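Local coordinates for protein agmatine ureohydrolase (Thermoplasma volcanium GSS1, PDB 3PZL) that probably hydrolyses agmatine to putrescine and urea as a manganese-dependent agmatinase of the arginase family, at residues Ile100-Val103 against Glu104-Ser108. Numbering follows the deposited sequence.
Sequences IDTV and ESVVS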
loop_
_atom_site.group_PDB
_atom_site.type_symbol
_atom_site.label_atom_id
_atom_site.label_comp_id
_atom_site.label_asym_id
_atom_site.label_seq_id
_atom_site.Cartn_x
_atom_site.Cartn_y
_atom_site.Cartn_z
ATOM N N ILE B 100 -15.709 10.383 27.229
ATOM C CA ILE B 100 -15.588 11.743 27.736
ATOM C C ILE B 100 -15.677 11.829 29.259
ATOM O O ILE B 100 -14.936 12.602 29.874
ATOM C CB ILE B 100 -16.640 12.668 27.137
ATOM C CG1 ILE B 100 -16.452 12.769 25.642
ATOM C CG2 ILE B 100 -16.532 14.062 27.719
ATOM C CD1 ILE B 100 -17.506 13.616 25.001
ATOM N N ASP B 101 -16.587 11.066 29.867
ATOM C CA ASP B 101 -16.707 11.021 31.331
ATOM C C ASP B 101 -15.493 10.351 31.903
ATOM O O ASP B 101 -15.058 10.706 32.977
ATOM C CB ASP B 101 -17.936 10.242 31.791
ATOM C CG ASP B 101 -19.220 10.935 31.443
ATOM O OD1 ASP B 101 -19.166 12.084 30.967
ATOM O OD2 ASP B 101 -20.288 10.318 31.635
ATOM N N THR B 102 -14.934 9.385 31.189
ATOM C CA THR B 102 -13.776 8.670 31.707
ATOM C C THR B 102 -12.563 9.582 31.669
ATOM O O THR B 102 -11.796 9.641 32.634
ATOM C CB THR B 102 -13.483 7.373 30.929
ATOM O OG1 THR B 102 -14.618 6.487 30.992
ATOM C CG2 THR B 102 -12.257 6.690 31.506
ATOM N N VAL B 103 -12.397 10.288 30.553
ATOM C CA VAL B 103 -11.296 11.230 30.403
ATOM C C VAL B 103 -11.307 12.257 31.533
ATOM O O VAL B 103 -10.259 12.460 32.178
ATOM C CB VAL B 103 -11.292 11.907 29.002
ATOM C CG1 VAL B 103 -10.426 13.146 28.974
ATOM C CG2 VAL B 103 -10.786 10.925 27.961
ATOM N N GLU B 104 -12.478 12.863 31.790
ATOM C CA GLU B 104 -12.615 13.931 32.774
ATOM C C GLU B 104 -12.064 13.530 34.139
ATOM O O GLU B 104 -11.307 14.275 34.742
ATOM C CB GLU B 104 -14.065 14.377 32.885
ATOM C CG GLU B 104 -14.329 15.440 33.953
ATOM C CD GLU B 104 -15.832 15.612 34.245
ATOM O OE1 GLU B 104 -16.644 14.755 33.789
ATOM O OE2 GLU B 104 -16.207 16.605 34.919
ATOM N N SER B 105 -12.427 12.345 34.609
ATOM C CA SER B 105 -11.888 11.799 35.866
ATOM C C SER B 105 -10.364 11.642 35.818
ATOM O O SER B 105 -9.644 12.007 36.755
ATOM C CB SER B 105 -12.515 10.426 36.179
ATOM O OG SER B 105 -13.923 10.438 35.961
ATOM N N VAL B 106 -9.881 11.079 34.717
ATOM C CA VAL B 106 -8.467 10.827 34.557
ATOM C C VAL B 106 -7.681 12.142 34.485
ATOM O O VAL B 106 -6.595 12.258 35.074
ATOM C CB VAL B 106 -8.213 9.952 33.330
ATOM C CG1 VAL B 106 -6.725 9.705 33.163
ATOM C CG2 VAL B 106 -9.003 8.618 33.442
ATOM N N VAL B 107 -8.241 13.133 33.788
ATOM C CA VAL B 107 -7.629 14.460 33.706
ATOM C C VAL B 107 -7.621 15.201 35.067
ATOM O O VAL B 107 -6.546 15.636 35.526
ATOM C CB VAL B 107 -8.244 15.294 32.545
ATOM C CG1 VAL B 107 -7.787 16.717 32.579
ATOM C CG2 VAL B 107 -7.824 14.702 31.212
ATOM N N SER B 108 -8.801 15.321 35.703
ATOM C CA SER B 108 -8.922 15.882 37.072
ATOM C C SER B 108 -7.899 15.261 37.994
ATOM O O SER B 108 -7.072 15.974 38.572
ATOM C CB SER B 108 -10.306 15.651 37.690
ATOM O OG SER B 108 -11.298 16.501 37.139
#
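Val107 N donates to Val103 O at 2.7 Å, and Val106 N to Thr102 O and Glu104 N to Ile100 O repeat the pattern, the i+4 to i backbone bonds of an α-helix, here in the middle of helix 96-112. Ser105 illustrates how a small hydroxyl can join this pattern: its OG is set beside its own backbone N (chi1 -44°), which turns it back along the helix to donate to Asp101 O, 3.2 Å away. Thr102 gives a second case of a hydroxyl returning to the helix backbone, its OG1 being hydrogen-bonded to the carbonyl oxygen of Tyr98, one turn earlier. One turn apart on the buried face, Val103 and Val107 lie side by side and point the same way, CG1 of the first meeting CG2 of the second at 3.8 Å. The acidic groups belong to the more open side. Asp101 OD1 and Glu104 OE1 are 4.6 Å apart, a proximity of like charges that Arg132 probably eases, since its NH1 forms a salt bridge with Asp101 and a long, weak ion pair with Glu104. In the α/β fold of the arginase family, helix 96-112 packs through Val103 and Val106 on strand 37-42 of the parallel sheet and through Ile100 and Val107 on helix 126-132, while Val106 also touches Phe20 of a neighbouring subunit.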